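Local coordinates for protein pentalenene synthase (Streptomyces chartreusis NRRL 3882, PDB 6Q4S) that probably converts farnesyl diphosphate, with magnesium as cofactor, into the bicyclic sesquiterpene alcohol 7-epi-alpha-eudesmol, at residues Glu43-Ser47 with Trp48-Gln52; Asn71-Ser74 with Leu75-Phe79. All coordinates share one frame; numbering follows the deposited sequence.

Interaction 1 of 2, residues Glu43-Ser47 with Trp48-Gln52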
loop_
_atom_site.group_PDB
_atom_site.type_symbol
_atom_site.label_atom_id
_atom_site.label_comp_id
_atom_site.label_asym_id
_atom_site.label_seq_id
_atom_site.Cartn_x
_atom_site.Cartn_y
_atom_site.Cartn_z
ATOM N N GLU A 43 -18.235 -5.946 28.590
ATOM C CA GLU A 43 -17.843 -5.068 29.716
ATOM C C GLU A 43 -16.285 -4.886 29.822
ATOM O O GLU A 43 -15.797 -3.815 30.089
ATOM C CB GLU A 43 -18.486 -5.565 31.023
ATOM C CG GLU A 43 -20.041 -5.551 31.027
ATOM C CD GLU A 43 -20.701 -4.151 30.919
ATOM O OE1 GLU A 43 -20.047 -3.113 31.213
ATOM O OE2 GLU A 43 -21.903 -4.070 30.546
ATOM N N GLU A 44 -15.537 -5.934 29.544
ATOM C CA GLU A 44 -14.075 -5.863 29.339
ATOM C C GLU A 44 -13.723 -4.846 28.239
ATOM O O GLU A 44 -12.951 -3.932 28.483
ATOM C CB GLU A 44 -13.566 -7.280 29.013
ATOM C CG GLU A 44 -12.126 -7.419 28.540
ATOM C CD GLU A 44 -11.075 -7.193 29.628
ATOM O OE1 GLU A 44 -11.431 -6.785 30.769
ATOM O OE2 GLU A 44 -9.870 -7.433 29.324
ATOM N N TYR A 45 -14.360 -4.954 27.060
ATOM C CA TYR A 45 -14.180 -3.960 25.993
ATOM C C TYR A 45 -14.497 -2.538 26.483
ATOM O O TYR A 45 -13.710 -1.598 26.326
ATOM C CB TYR A 45 -14.982 -4.321 24.696
ATOM C CG TYR A 45 -14.897 -3.183 23.721
ATOM C CD1 TYR A 45 -13.700 -2.921 23.079
ATOM C CD2 TYR A 45 -15.952 -2.263 23.555
ATOM C CE1 TYR A 45 -13.550 -1.823 22.268
ATOM C CE2 TYR A 45 -15.813 -1.174 22.737
ATOM C CZ TYR A 45 -14.605 -0.950 22.078
ATOM O OH TYR A 45 -14.425 0.162 21.298
ATOM N N LYS A 46 -15.657 -2.362 27.121
ATOM C CA LYS A 46 -16.024 -1.027 27.622
ATOM C C LYS A 46 -15.043 -0.403 28.569
ATOM O O LYS A 46 -14.921 0.825 28.588
ATOM C CB LYS A 46 -17.370 -1.039 28.342
ATOM C CG LYS A 46 -18.541 -0.594 27.504
ATOM C CD LYS A 46 -19.815 -0.589 28.361
ATOM C CE LYS A 46 -20.049 0.782 28.971
ATOM N NZ LYS A 46 -21.251 0.699 29.839
ATOM N N SER A 47 -14.390 -1.219 29.391
ATOM C CA SER A 47 -13.431 -0.685 30.366
ATOM C C SER A 47 -12.235 -0.015 29.738
ATOM O O SER A 47 -11.651 0.877 30.346
ATOM C CB SER A 47 -12.902 -1.782 31.307
ATOM O OG SER A 47 -11.966 -2.606 30.633
ATOM N N TRP A 48 -11.864 -0.400 28.526
ATOM C CA TRP A 48 -10.721 0.234 27.852
ATOM C C TRP A 48 -10.994 1.693 27.492
ATOM O O TRP A 48 -10.057 2.430 27.136
ATOM C CB TRP A 48 -10.324 -0.528 26.589
ATOM C CG TRP A 48 -10.122 -2.019 26.739
ATOM C CD1 TRP A 48 -9.871 -2.718 27.913
ATOM C CD2 TRP A 48 -10.141 -3.001 25.671
ATOM N NE1 TRP A 48 -9.746 -4.065 27.631
ATOM C CE2 TRP A 48 -9.910 -4.273 26.272
ATOM C CE3 TRP A 48 -10.309 -2.925 24.253
ATOM C CZ2 TRP A 48 -9.858 -5.478 25.501
ATOM C CZ3 TRP A 48 -10.277 -4.104 23.495
ATOM C CH2 TRP A 48 -10.048 -5.378 24.130
ATOM N N ASP A 49 -12.273 2.104 27.538
ATOM C CA ASP A 49 -12.727 3.455 27.110
ATOM C C ASP A 49 -12.100 3.986 25.812
ATOM O O ASP A 49 -11.624 5.125 25.724
ATOM C CB ASP A 49 -12.649 4.485 28.266
ATOM C CG ASP A 49 -13.653 5.679 28.049
ATOM O OD1 ASP A 49 -14.535 5.596 27.090
ATOM O OD2 ASP A 49 -13.561 6.684 28.821
ATOM N N LEU A 50 -12.118 3.150 24.765
ATOM C CA LEU A 50 -11.677 3.605 23.434
ATOM C C LEU A 50 -12.433 4.808 22.868
ATOM O O LEU A 50 -11.846 5.658 22.267
ATOM C CB LEU A 50 -11.764 2.482 22.425
ATOM C CG LEU A 50 -10.847 1.316 22.708
ATOM C CD1 LEU A 50 -10.773 0.502 21.415
ATOM C CD2 LEU A 50 -9.452 1.730 23.134
ATOM N N PRO A 51 -13.748 4.920 23.123
ATOM C CA PRO A 51 -14.443 6.148 22.671
ATOM C C PRO A 51 -13.756 7.433 23.126
ATOM O O PRO A 51 -13.579 8.356 22.373
ATOM C CB PRO A 51 -15.826 5.981 23.278
ATOM C CG PRO A 51 -15.997 4.515 23.215
ATOM C CD PRO A 51 -14.694 3.933 23.647
ATOM N N GLN A 52 -13.279 7.442 24.357
ATOM C CA GLN A 52 -12.612 8.610 24.835
ATOM C C GLN A 52 -11.359 8.889 24.086
ATOM O O GLN A 52 -11.059 10.030 23.732
ATOM C CB GLN A 52 -12.390 8.472 26.362
ATOM C CG GLN A 52 -11.748 9.684 26.981
ATOM C CD GLN A 52 -11.060 9.351 28.306
ATOM O OE1 GLN A 52 -11.455 8.436 29.035
ATOM N NE2 GLN A 52 -10.003 10.060 28.579
HETATM O O HOH W 1 -13.891 0.582 24.808
#
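The Trp48 indole lies over the helical backbone, with Glu44 O above one face near the rim and Tyr45 CA over the centre of its six-membered ring, a CH-pi contact of 4.2 Å from CA to centroid. The Tyr45 ring turns its edge to the indole in an offset edge-to-face pair, planes at 74°, in which Tyr45 CD1 comes within 3.6 Å of Trp48 CE3. A water bridging Tyr45 O and Leu50 N sits over one Tyr45 face, near the rim, and Tyr45 CE1 meets Leu50 CD1 at 3.7 Å. With its CG anti to the carbonyl carbon (chi1 -51°), Trp48 folds its indole back over the preceding turn. Replacing the indole by the methyl group of an alanine is likely to leave the Tyr45 edge without its aromatic partner and the turn beneath uncovered. Ser47 OG donates a 2.7 Å hydrogen bond to Glu44 O, in the carbonyl plane and on a lone pair. Two bonds spanning three residues, Trp48 N to Tyr45 O and Asp49 N to Lys46 O, lead toward helix 50-57, N-capped by Asp49. Tyr45 OH bonds His26 and Asp49 bridges to Arg23, both on helix 19-32, while Trp48 and Leu50 pack on helix 63-79.

Interaction 2 of 2, residues Asn71-Ser74 with Leu75-Phe79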
loop_
_atom_site.group_PDB
_atom_site.type_symbol
_atom_site.label_atom_id
_atom_site.label_comp_id
_atom_site.label_asym_id
_atom_site.label_seq_id
_atom_site.Cartn_x
_atom_site.Cartn_y
_atom_site.Cartn_z
ATOM N N ASN A 71 -15.643 3.150 15.657
ATOM C CA ASN A 71 -15.802 1.813 15.187
ATOM C C ASN A 71 -14.375 1.254 14.720
ATOM O O ASN A 71 -13.965 0.139 15.078
ATOM C CB ASN A 71 -16.851 1.760 14.051
ATOM C CG ASN A 71 -18.265 2.097 14.521
ATOM O OD1 ASN A 71 -18.597 2.027 15.713
ATOM N ND2 ASN A 71 -19.134 2.317 13.545
ATOM N N TRP A 72 -13.730 2.009 13.885
ATOM C CA TRP A 72 -12.363 1.702 13.448
ATOM C C TRP A 72 -11.376 1.449 14.585
ATOM O O TRP A 72 -10.765 0.392 14.650
ATOM C CB TRP A 72 -11.866 2.836 12.659
ATOM C CG TRP A 72 -10.538 2.656 12.091
ATOM C CD1 TRP A 72 -10.021 1.548 11.505
ATOM C CD2 TRP A 72 -9.554 3.635 12.044
ATOM N NE1 TRP A 72 -8.743 1.785 11.070
ATOM C CE2 TRP A 72 -8.416 3.062 11.411
ATOM C CE3 TRP A 72 -9.485 4.946 12.504
ATOM C CZ2 TRP A 72 -7.275 3.804 11.145
ATOM C CZ3 TRP A 72 -8.367 5.653 12.285
ATOM C CH2 TRP A 72 -7.261 5.093 11.610
ATOM N N PHE A 73 -11.295 2.400 15.508
ATOM C CA PHE A 73 -10.552 2.226 16.727
ATOM C C PHE A 73 -10.772 0.853 17.355
ATOM O O PHE A 73 -9.830 0.240 17.793
ATOM C CB PHE A 73 -10.955 3.263 17.772
ATOM C CG PHE A 73 -9.893 4.213 18.153
ATOM C CD1 PHE A 73 -9.108 3.964 19.246
ATOM C CD2 PHE A 73 -9.745 5.425 17.498
ATOM C CE1 PHE A 73 -8.144 4.864 19.643
ATOM C CE2 PHE A 73 -8.811 6.370 17.925
ATOM C CZ PHE A 73 -8.001 6.077 18.969
ATOM N N SER A 74 -12.016 0.403 17.462
ATOM C CA SER A 74 -12.270 -0.830 18.092
ATOM C C SER A 74 -11.644 -2.041 17.356
ATOM O O SER A 74 -11.367 -3.045 18.027
ATOM C CB SER A 74 -13.785 -1.087 18.313
ATOM O OG SER A 74 -14.476 -1.360 17.113
ATOM N N LEU A 75 -11.492 -1.948 16.019
ATOM C CA LEU A 75 -11.071 -3.087 15.173
ATOM C C LEU A 75 -9.698 -3.529 15.560
ATOM O O LEU A 75 -9.488 -4.696 15.831
ATOM C CB LEU A 75 -11.092 -2.773 13.651
ATOM C CG LEU A 75 -12.508 -2.571 13.198
ATOM C CD1 LEU A 75 -12.627 -2.222 11.738
ATOM C CD2 LEU A 75 -13.353 -3.764 13.550
ATOM N N ALA A 76 -8.792 -2.586 15.614
ATOM C CA ALA A 76 -7.444 -2.873 15.982
ATOM C C ALA A 76 -7.327 -3.470 17.383
ATOM O O ALA A 76 -6.588 -4.406 17.582
ATOM C CB ALA A 76 -6.636 -1.610 15.897
ATOM N N PHE A 77 -7.994 -2.887 18.364
ATOM C CA PHE A 77 -7.885 -3.345 19.734
ATOM C C PHE A 77 -8.606 -4.656 20.003
ATOM O O PHE A 77 -8.222 -5.405 20.883
ATOM C CB PHE A 77 -8.418 -2.295 20.704
ATOM C CG PHE A 77 -7.499 -1.118 20.899
ATOM C CD1 PHE A 77 -7.429 -0.072 19.942
ATOM C CD2 PHE A 77 -6.715 -1.024 22.053
ATOM C CE1 PHE A 77 -6.573 1.010 20.129
ATOM C CE2 PHE A 77 -5.851 0.075 22.245
ATOM C CZ PHE A 77 -5.796 1.098 21.290
ATOM N N LEU A 78 -9.674 -4.920 19.271
ATOM C CA LEU A 78 -10.366 -6.179 19.417
ATOM C C LEU A 78 -9.675 -7.275 18.633
ATOM O O LEU A 78 -9.910 -8.435 18.897
ATOM C CB LEU A 78 -11.799 -6.079 18.969
ATOM C CG LEU A 78 -12.672 -5.434 20.067
ATOM C CD1 LEU A 78 -14.036 -5.053 19.548
ATOM C CD2 LEU A 78 -12.746 -6.335 21.305
ATOM N N PHE A 79 -8.873 -6.898 17.661
ATOM C CA PHE A 79 -8.275 -7.858 16.726
ATOM C C PHE A 79 -7.699 -9.121 17.408
ATOM O O PHE A 79 -8.322 -10.199 17.210
ATOM C CB PHE A 79 -7.327 -7.138 15.770
ATOM C CG PHE A 79 -6.625 -8.028 14.793
ATOM C CD1 PHE A 79 -7.195 -9.141 14.298
ATOM C CD2 PHE A 79 -5.396 -7.654 14.318
ATOM C CE1 PHE A 79 -6.518 -9.934 13.381
ATOM C CE2 PHE A 79 -4.711 -8.443 13.404
ATOM C CZ PHE A 79 -5.281 -9.605 12.957
#
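Phe73 and Phe77, one helical turn apart, lie side by side and point the same way, their rings meeting at Phe73 CD1 and Phe77 CE1, 4.0 Å apart. The edge of Phe77 also meets the backbone: CD1 stands 3.2 Å from Phe73 O, which lies near the ring plane. Phe77 has CG anti to the carbonyl carbon (chi1 -75°), a setting that directs the ring back along the helix toward Phe73. On another side of the helix, Leu78 leans on Ser74, with Leu78 CD1 4.2 Å from Ser74 CB and Leu78 CB 3.2 Å from Ser74 O. That same carbonyl accepts a hydrogen bond of 2.8 Å from Leu78 N. Leu75 folds back similarly, placing its CG 3.6 Å from Asn71 O.

All this belongs to helix 63-79 of the all-helical class I terpene synthase fold, the helix that leads directly into the aspartate-rich DDXXD motif beginning at Asp80, a probable magnesium ligand.

Within the helix, the buried Ser74 hydroxyl turns back to the preceding turn and donates to Asn71 O at 2.6 Å, tilted 18° from the carbonyl plane. Asn71 O also receives a weak bond from Leu75 N, whose stronger bond, 2.8 Å, goes to Trp72 O. The hydroxyl proton is thus used within the helix, while the serine side chain packs against His26, Trp29 and Val30 of helix 19-32. Phe73 touches Ala53, Ala54 and Thr57 of helix 50-57; Leu75 instead meets Ala122 and Trp123 of helix 118-131.

From the N terminus, interaction 1 comes first, at the corner where helix 39-47 gives way to helix 50-57; interaction 2 follows within helix 63-79, the next helix in the chain. Each is local, between neighbouring turns of one continuous stretch, so neither closes a long loop, and the two run in series without nesting or crossing. In space they touch, their centres 11 Å apart. Tyr45 OH packs 3.3 Å from Ser74 CB, Trp48 CZ3 lies 3.6 Å from Phe77 O, and Leu50 CD1 reaches 3.7 Å from Phe77 CG. The corner is thereby fitted against helix 63-79 near Asp80, and helix 19-32 contacts both regions, the same His26 also bonding Asn71.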